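Long-range contacts in ABC-type transport system, molybdenum-specific extracellular solute-binding protein (Clostridium difficile, PDB 4KD5), which probably binds molybdate or tungstate outside the cell and delivers it to an ABC-type importer: residues S5-N9 against N204-A208; K109-V115 against N161-F166; F169-V173 against E226-K230. All coordinates share one frame; numbering follows the deposited sequence.

Interaction 1 (S5-N9 against N204-A208). With FMT (formic acid), chain F.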
loop_
_atom_site.group_PDB
_atom_site.type_symbol
_atom_site.label_atom_id
_atom_site.label_comp_id
_atom_site.label_asym_id
_atom_site.label_seq_id
_atom_site.Cartn_x
_atom_site.Cartn_y
_atom_site.Cartn_z
ATOM N N SER A 5 12.220 -0.395 5.358
ATOM C CA SER A 5 12.001 -1.800 5.691
ATOM C C SER A 5 10.748 -1.983 6.548
ATOM O O SER A 5 10.398 -1.114 7.348
ATOM C CB SER A 5 13.222 -2.380 6.407
ATOM O OG SER A 5 13.005 -3.730 6.777
ATOM N N VAL A 6 10.073 -3.114 6.369
ATOM C CA VAL A 6 8.835 -3.395 7.089
ATOM C C VAL A 6 8.917 -4.729 7.824
ATOM O O VAL A 6 9.403 -5.717 7.274
ATOM C CB VAL A 6 7.625 -3.415 6.133
ATOM C CG1 VAL A 6 6.367 -3.807 6.877
ATOM C CG2 VAL A 6 7.435 -2.057 5.492
ATOM N N GLU A 7 8.451 -4.747 9.069
ATOM C CA GLU A 7 8.394 -5.979 9.844
ATOM C C GLU A 7 6.944 -6.363 10.114
ATOM O O GLU A 7 6.245 -5.685 10.870
ATOM C CB GLU A 7 9.167 -5.824 11.157
ATOM C CG GLU A 7 10.639 -5.485 10.961
ATOM C CD GLU A 7 11.345 -5.128 12.254
ATOM O OE1 GLU A 7 10.666 -5.001 13.294
ATOM O OE2 GLU A 7 12.583 -4.973 12.230
ATOM N N LEU A 8 6.495 -7.446 9.483
ATOM C CA LEU A 8 5.128 -7.930 9.665
ATOM C C LEU A 8 5.073 -9.037 10.715
ATOM O O LEU A 8 5.883 -9.972 10.694
ATOM C CB LEU A 8 4.547 -8.443 8.344
ATOM C CG LEU A 8 4.302 -7.444 7.216
ATOM C CD1 LEU A 8 3.739 -8.152 5.989
ATOM C CD2 LEU A 8 3.358 -6.349 7.660
ATOM N N ASN A 9 4.127 -8.924 11.641
ATOM C CA ASN A 9 3.881 -9.989 12.600
ATOM C C ASN A 9 2.756 -10.887 12.115
ATOM O O ASN A 9 1.614 -10.442 11.969
ATOM C CB ASN A 9 3.537 -9.403 13.973
ATOM C CG ASN A 9 4.758 -8.907 14.716
ATOM O OD1 ASN A 9 5.715 -9.653 14.929
ATOM N ND2 ASN A 9 4.739 -7.637 15.102
ATOM N N ASN A 204 0.776 -1.680 9.579
ATOM C CA ASN A 204 1.214 -1.939 8.215
ATOM C C ASN A 204 0.158 -2.714 7.432
ATOM O O ASN A 204 0.419 -3.818 6.950
ATOM C CB ASN A 204 2.548 -2.697 8.209
ATOM C CG ASN A 204 3.686 -1.880 8.774
ATOM O OD1 ASN A 204 4.046 -2.023 9.942
ATOM N ND2 ASN A 204 4.261 -1.011 7.947
ATOM N N VAL A 205 -1.030 -2.124 7.310
ATOM C CA VAL A 205 -2.148 -2.766 6.629
ATOM C C VAL A 205 -1.812 -3.132 5.187
ATOM O O VAL A 205 -2.011 -4.270 4.768
ATOM C CB VAL A 205 -3.426 -1.902 6.697
ATOM C CG1 VAL A 205 -4.541 -2.519 5.875
ATOM C CG2 VAL A 205 -3.885 -1.745 8.130
ATOM N N ASP A 206 -1.282 -2.171 4.440
ATOM C CA ASP A 206 -0.923 -2.397 3.041
ATOM C C ASP A 206 0.170 -3.450 2.844
ATOM O O ASP A 206 0.049 -4.319 1.984
ATOM C CB ASP A 206 -0.540 -1.080 2.360
ATOM C CG ASP A 206 -1.747 -0.333 1.818
ATOM O OD1 ASP A 206 -2.309 0.512 2.547
ATOM O OD2 ASP A 206 -2.134 -0.599 0.659
ATOM N N ALA A 207 1.230 -3.380 3.643
ATOM C CA ALA A 207 2.275 -4.399 3.590
ATOM C C ALA A 207 1.702 -5.783 3.913
ATOM O O ALA A 207 2.154 -6.796 3.377
ATOM C CB ALA A 207 3.397 -4.056 4.541
ATOM N N ALA A 208 0.704 -5.816 4.792
ATOM C CA ALA A 208 0.046 -7.065 5.163
ATOM C C ALA A 208 -0.851 -7.579 4.036
ATOM O O ALA A 208 -0.877 -8.780 3.756
ATOM C CB ALA A 208 -0.752 -6.879 6.435
HETATM C C FMT F . 2.969 -0.299 4.513
HETATM O O1 FMT F . 2.004 -0.483 5.253
HETATM O O2 FMT F . 2.931 -0.418 3.288
#

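Interaction 2 (K109-V115 against N161-F166)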
loop_
_atom_site.group_PDB
_atom_site.type_symbol
_atom_site.label_atom_id
_atom_site.label_comp_id
_atom_site.label_asym_id
_atom_site.label_seq_id
_atom_site.Cartn_x
_atom_site.Cartn_y
_atom_site.Cartn_z
ATOM N N LYS A 109 -11.436 -57.385 5.600
ATOM C CA LYS A 109 -10.034 -57.060 5.358
ATOM C C LYS A 109 -9.484 -56.093 6.401
ATOM O O LYS A 109 -8.317 -56.186 6.791
ATOM C CB LYS A 109 -9.850 -56.499 3.946
ATOM C CG LYS A 109 -10.277 -57.477 2.865
ATOM C CD LYS A 109 -9.839 -57.039 1.475
ATOM C CE LYS A 109 -9.720 -58.249 0.546
ATOM N NZ LYS A 109 -10.105 -57.960 -0.868
ATOM N N VAL A 110 -10.327 -55.171 6.854
ATOM C CA VAL A 110 -9.941 -54.272 7.935
ATOM C C VAL A 110 -10.661 -54.638 9.234
ATOM O O VAL A 110 -11.855 -54.938 9.240
ATOM C CB VAL A 110 -10.124 -52.770 7.559
ATOM C CG1 VAL A 110 -9.746 -52.541 6.103
ATOM C CG2 VAL A 110 -11.539 -52.289 7.828
ATOM N N LYS A 111 -9.910 -54.647 10.329
ATOM C CA LYS A 111 -10.455 -55.015 11.625
ATOM C C LYS A 111 -10.409 -53.822 12.566
ATOM O O LYS A 111 -11.264 -53.668 13.429
ATOM C CB LYS A 111 -9.677 -56.200 12.205
ATOM C CG LYS A 111 -9.761 -57.466 11.357
ATOM C CD LYS A 111 -8.861 -58.578 11.885
ATOM C CE LYS A 111 -9.120 -59.898 11.163
ATOM N NZ LYS A 111 -8.997 -59.783 9.685
ATOM N N LYS A 112 -9.407 -52.971 12.386
ATOM C CA LYS A 112 -9.209 -51.837 13.278
ATOM C C LYS A 112 -9.029 -50.527 12.508
ATOM O O LYS A 112 -8.050 -50.349 11.774
ATOM C CB LYS A 112 -8.031 -52.113 14.225
ATOM C CG LYS A 112 -8.210 -53.399 15.032
ATOM C CD LYS A 112 -7.046 -53.684 15.956
ATOM C CE LYS A 112 -6.947 -52.619 17.012
ATOM N NZ LYS A 112 -5.736 -52.774 17.858
ATOM N N ILE A 113 -10.001 -49.630 12.672
ATOM C CA ILE A 113 -9.986 -48.317 12.032
ATOM C C ILE A 113 -9.568 -47.244 13.039
ATOM O O ILE A 113 -10.272 -46.989 14.017
ATOM C CB ILE A 113 -11.372 -47.966 11.450
ATOM C CG1 ILE A 113 -11.786 -49.000 10.402
ATOM C CG2 ILE A 113 -11.378 -46.572 10.846
ATOM C CD1 ILE A 113 -13.171 -48.789 9.827
ATOM N N ALA A 114 -8.423 -46.611 12.797
ATOM C CA ALA A 114 -7.917 -45.581 13.706
ATOM C C ALA A 114 -8.481 -44.207 13.360
ATOM O O ALA A 114 -8.367 -43.753 12.220
ATOM C CB ALA A 114 -6.406 -45.543 13.683
ATOM N N VAL A 115 -9.077 -43.543 14.349
ATOM C CA VAL A 115 -9.554 -42.167 14.186
ATOM C C VAL A 115 -9.211 -41.343 15.422
ATOM O O VAL A 115 -8.964 -41.897 16.495
ATOM C CB VAL A 115 -11.087 -42.094 13.971
ATOM C CG1 VAL A 115 -11.509 -42.806 12.696
ATOM C CG2 VAL A 115 -11.817 -42.666 15.176
ATOM N N ASN A 161 -1.038 -51.914 14.106
ATOM C CA ASN A 161 -2.006 -51.998 15.195
ATOM C C ASN A 161 -3.406 -51.632 14.722
ATOM O O ASN A 161 -4.398 -52.149 15.226
ATOM C CB ASN A 161 -1.586 -51.096 16.355
ATOM C CG ASN A 161 -0.536 -51.738 17.242
ATOM O OD1 ASN A 161 0.645 -51.798 16.889
ATOM N ND2 ASN A 161 -0.959 -52.211 18.408
ATOM N N ALA A 162 -3.472 -50.727 13.753
ATOM C CA ALA A 162 -4.720 -50.435 13.059
ATOM C C ALA A 162 -4.509 -50.696 11.577
ATOM O O ALA A 162 -3.462 -50.346 11.029
ATOM C CB ALA A 162 -5.137 -49.003 13.289
ATOM N N ASP A 163 -5.501 -51.300 10.932
ATOM C CA ASP A 163 -5.405 -51.603 9.510
ATOM C C ASP A 163 -5.448 -50.329 8.676
ATOM O O ASP A 163 -4.637 -50.141 7.768
ATOM C CB ASP A 163 -6.530 -52.549 9.093
ATOM C CG ASP A 163 -6.554 -53.824 9.915
ATOM O OD1 ASP A 163 -5.468 -54.345 10.241
ATOM O OD2 ASP A 163 -7.661 -54.301 10.241
ATOM N N VAL A 164 -6.403 -49.459 8.987
ATOM C CA VAL A 164 -6.515 -48.172 8.307
ATOM C C VAL A 164 -6.665 -47.023 9.299
ATOM O O VAL A 164 -6.818 -47.245 10.502
ATOM C CB VAL A 164 -7.698 -48.130 7.324
ATOM C CG1 VAL A 164 -7.592 -49.249 6.323
ATOM C CG2 VAL A 164 -9.012 -48.233 8.080
ATOM N N GLY A 165 -6.630 -45.797 8.785
ATOM C CA GLY A 165 -6.780 -44.617 9.619
ATOM C C GLY A 165 -7.370 -43.427 8.885
ATOM O O GLY A 165 -7.378 -43.384 7.652
ATOM N N PHE A 166 -7.877 -42.463 9.649
ATOM C CA PHE A 166 -8.379 -41.216 9.079
ATOM C C PHE A 166 -7.513 -40.052 9.536
ATOM O O PHE A 166 -7.255 -39.884 10.730
ATOM C CB PHE A 166 -9.843 -40.986 9.460
ATOM C CG PHE A 166 -10.815 -41.740 8.602
ATOM C CD1 PHE A 166 -11.231 -41.217 7.388
ATOM C CD2 PHE A 166 -11.307 -42.974 9.001
ATOM C CE1 PHE A 166 -12.125 -41.907 6.587
ATOM C CE2 PHE A 166 -12.201 -43.670 8.202
ATOM C CZ PHE A 166 -12.610 -43.135 6.995
#

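Interaction 3 (F169-V173 against E226-K230)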
loop_
_atom_site.group_PDB
_atom_site.type_symbol
_atom_site.label_atom_id
_atom_site.label_comp_id
_atom_site.label_asym_id
_atom_site.label_seq_id
_atom_site.Cartn_x
_atom_site.Cartn_y
_atom_site.Cartn_z
ATOM N N PHE A 169 -4.505 -34.838 4.796
ATOM C CA PHE A 169 -3.497 -35.134 3.786
ATOM C C PHE A 169 -2.151 -34.520 4.159
ATOM O O PHE A 169 -1.102 -35.100 3.894
ATOM C CB PHE A 169 -3.936 -34.641 2.413
ATOM C CG PHE A 169 -3.083 -35.154 1.294
ATOM C CD1 PHE A 169 -3.001 -36.517 1.041
ATOM C CD2 PHE A 169 -2.368 -34.283 0.491
ATOM C CE1 PHE A 169 -2.217 -36.998 0.010
ATOM C CE2 PHE A 169 -1.581 -34.759 -0.546
ATOM C CZ PHE A 169 -1.505 -36.119 -0.785
ATOM N N SER A 170 -2.192 -33.348 4.786
ATOM C CA SER A 170 -0.973 -32.645 5.179
ATOM C C SER A 170 -0.185 -33.393 6.251
ATOM O O SER A 170 1.011 -33.148 6.433
ATOM C CB SER A 170 -1.285 -31.223 5.643
ATOM O OG SER A 170 -2.197 -31.209 6.717
ATOM N N ASP A 171 -0.855 -34.299 6.959
ATOM C CA ASP A 171 -0.194 -35.125 7.964
ATOM C C ASP A 171 0.509 -36.322 7.327
ATOM O O ASP A 171 1.209 -37.070 8.005
ATOM C CB ASP A 171 -1.207 -35.622 8.998
ATOM C CG ASP A 171 -1.851 -34.496 9.785
ATOM O OD1 ASP A 171 -1.148 -33.528 10.145
ATOM O OD2 ASP A 171 -3.068 -34.591 10.056
ATOM N N THR A 172 0.316 -36.495 6.022
ATOM C CA THR A 172 0.874 -37.644 5.304
ATOM C C THR A 172 2.153 -37.333 4.538
ATOM O O THR A 172 2.911 -38.245 4.206
ATOM C CB THR A 172 -0.136 -38.258 4.314
ATOM O OG1 THR A 172 -0.268 -37.405 3.169
ATOM C CG2 THR A 172 -1.489 -38.432 4.979
ATOM N N VAL A 173 2.379 -36.056 4.232
ATOM C CA VAL A 173 3.558 -35.662 3.455
ATOM C C VAL A 173 4.856 -36.024 4.176
ATOM O O VAL A 173 4.902 -36.058 5.409
ATOM C CB VAL A 173 3.554 -34.154 3.084
ATOM C CG1 VAL A 173 2.447 -33.847 2.090
ATOM C CG2 VAL A 173 3.394 -33.294 4.325
ATOM N N GLU A 226 2.825 -28.243 -1.601
ATOM C CA GLU A 226 4.001 -29.065 -1.334
ATOM C C GLU A 226 3.866 -29.718 0.034
ATOM O O GLU A 226 4.455 -30.759 0.303
ATOM C CB GLU A 226 5.275 -28.211 -1.358
ATOM C CG GLU A 226 5.596 -27.555 -2.691
ATOM C CD GLU A 226 6.755 -26.576 -2.593
ATOM O OE1 GLU A 226 7.405 -26.526 -1.528
ATOM O OE2 GLU A 226 7.016 -25.852 -3.577
ATOM N N PHE A 227 3.085 -29.086 0.900
ATOM C CA PHE A 227 2.980 -29.528 2.281
ATOM C C PHE A 227 1.650 -30.222 2.568
ATOM O O PHE A 227 1.265 -30.397 3.727
ATOM C CB PHE A 227 3.234 -28.350 3.234
ATOM C CG PHE A 227 4.648 -27.828 3.183
ATOM C CD1 PHE A 227 5.611 -28.321 4.049
ATOM C CD2 PHE A 227 5.018 -26.863 2.256
ATOM C CE1 PHE A 227 6.917 -27.855 4.000
ATOM C CE2 PHE A 227 6.323 -26.392 2.201
ATOM C CZ PHE A 227 7.272 -26.888 3.075
ATOM N N GLY A 228 0.961 -30.629 1.504
ATOM C CA GLY A 228 -0.237 -31.440 1.633
ATOM C C GLY A 228 -1.533 -30.656 1.695
ATOM O O GLY A 228 -2.619 -31.239 1.748
ATOM N N TYR A 229 -1.428 -29.334 1.693
ATOM C CA TYR A 229 -2.621 -28.502 1.686
ATOM C C TYR A 229 -3.193 -28.399 0.280
ATOM O O TYR A 229 -2.571 -28.848 -0.686
ATOM C CB TYR A 229 -2.320 -27.130 2.287
ATOM C CG TYR A 229 -1.914 -27.234 3.730
ATOM C CD1 TYR A 229 -2.869 -27.308 4.730
ATOM C CD2 TYR A 229 -0.579 -27.289 4.091
ATOM C CE1 TYR A 229 -2.507 -27.418 6.053
ATOM C CE2 TYR A 229 -0.207 -27.398 5.414
ATOM C CZ TYR A 229 -1.176 -27.462 6.386
ATOM O OH TYR A 229 -0.807 -27.570 7.701
ATOM N N LYS A 230 -4.381 -27.815 0.170
ATOM C CA LYS A 230 -5.090 -27.803 -1.100
ATOM C C LYS A 230 -5.710 -26.440 -1.376
ATOM O O LYS A 230 -6.077 -25.716 -0.447
ATOM C CB LYS A 230 -6.162 -28.896 -1.106
ATOM C CG LYS A 230 -6.481 -29.453 -2.476
ATOM C CD LYS A 230 -7.766 -28.855 -3.011
ATOM C CE LYS A 230 -7.900 -29.071 -4.509
ATOM N NZ LYS A 230 -9.173 -28.495 -5.034
#

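Interaction 1 (S5-N9 against N204-A208)
Leu8, on the first strand of the chain, pushes its forked end against the opening turn of helix 205-215, and its two methyls meet different parts of it. CD2 packs against the side chains, with Asn204 CB at 3.8 Å and Ala207 CB at 3.9 Å. CD1 lies against the helix backbone, reaching Ala207 O at 3.3 Å and Ala208 CA at 3.9 Å. This is the close, buried half of the contact; Leu8 also touches Val34 and Leu36 of the neighbouring strand 34-41, while Ala208 packs on Val198 of strand 193-198.

Towards Val6 the packing thins. One methyl, CG1, does most of the work: turned anti to the valine's own N (chi1 176°), it meets Ala207 CB at 3.8 Å and the amide end of Asn204, whose ND2 is 3.7 Å away. Val6 and Asn204 approach from opposite directions. A formic acid molecule, probably from the crystallisation liquor, sits by the helix start, where Ala207 N gives its O1 a weak hydrogen bond of 3.4 Å. The Glu7 side chain leaves the backbone on the side away from the helix, and Asp206 packs on Asp206 of the second subunit.

No hydrogen bond joins the two segments. Asn204 holds the N-cap position without a capping bond from its side chain. The start of the strand and the first turn of the helix are therefore joined in this alpha/beta lobe mainly by apolar contact, and the bound formic acid, if ionised, would be consistent with the pull of a helix N terminus on anions.

Interaction 2 (K109-V115 against N161-F166)
Ile113 and Ala114 pair with Val164 and Gly165 as parallel strands in the alpha/beta lobe of a periplasmic-binding-protein fold. Ala114 grips the partner strand through both its backbone N and its O: the N gives a nearly straight bond to Val164 O (2.9 Å, 176°), and the O receives Phe166 N almost along the C=O axis. Gly165 CA adds a CA-H...O contact to Ala114 O at 3.2 Å.

On one face, Ile113 and Val164 lie side by side, CG1 against Val164 CG2 at 3.7 Å. Ile113 CG2 meets the edge of the Phe166 ring, near its plane, and Val115 CG1 approaches the same ring obliquely. On the other face, Ala114 CB touches Ala162 CB at 3.7 Å. Where the strands begin, Lys112 O accepts weak bonds from Asp163 N and Val164 N.

Farther out, strand 144-147 pairs along the other edge of strand 113-116. Leu89 and Leu91 of strand 82-94, with Ala127 and Leu131 of helix 122-133, hem in Phe166, whose side chain lies about 6 Å from that of Ala123, a predicted molybdate-binding residue. At the exposed end, the Lys112 chain bends at chi3 (65°), bringing NZ to within 3.0 Å of Asn161 O in a weak hydrogen bond.

Interaction 3 (F169-V173 against E226-K230)
Ser170 and Gly228 bring their backbones to a CA-CA distance of 3.8 Å, where a short 3-10 turn at 169-171 meets the loop after helix 218-226. Gly228, with a positive phi of 92° and no side chain, lets the two backbones come this close. No hydrogen bond crosses between the segments.

Ser170 lays its CB over one face of the Tyr229 ring, 3.9 Å from the centroid, in a CH-pi contact displaced toward the rim. The same CB lies 3.3 Å from Phe227 O. The Ser170 hydroxyl sits between the backbone N and the carbonyl carbon (chi1 58°) and finds its hydrogen-bond partner in Asn87 of strand 82-94. Phe169 presents a ring edge to Gly228 O, which lies in the ring plane with CD2 at 3.3 Å; the ring also makes a cation-pi contact with Lys183. Val173 adds both branches: CG1 touches Gly228 N and CG2 touches Phe227 O, each at 3.6 Å.

Within the first loop, Phe169 O takes two bonds, from Thr172 N and from Thr172 OG1. The hydroxyl bond is 2.6 Å long and uses a lone pair in the carbonyl plane, which helps hold the turn in shape.

Tyr229 stacks edge-to-face with Tyr194 and gives a weak hydrogen bond to Ser15 O. With Ser15 and Tyr168 both predicted molybdate-binding residues close by, the contact fits the interlobe region of a two-lobed solute-binding protein, where the oxyanion is expected to bind.

Overall arrangement
From the N terminus, strand 6-13 begins interaction 1, whose partner helix 205-215 comes almost 200 residues later; that loop encloses both segments of interaction 2. Interaction 2 closes a shorter loop, in which strand 144-147 and helices 122-133 and 150-159 lie between strands 113-116 and 164-168. Interaction 3 opens directly afterwards, in series with interaction 2, and crosses interaction 1, since 169-173 lies inside its loop and 226-230 beyond it. Interactions 1 and 2 sit on opposite sides of the chain's centre, their own centres about 46 Å apart, and both reach the same mixed sheet. Interaction 3, its centre about 9 Å from the chain's, joins the loops following strand 164-168 and helix 218-226 and probably bridges the two lobes.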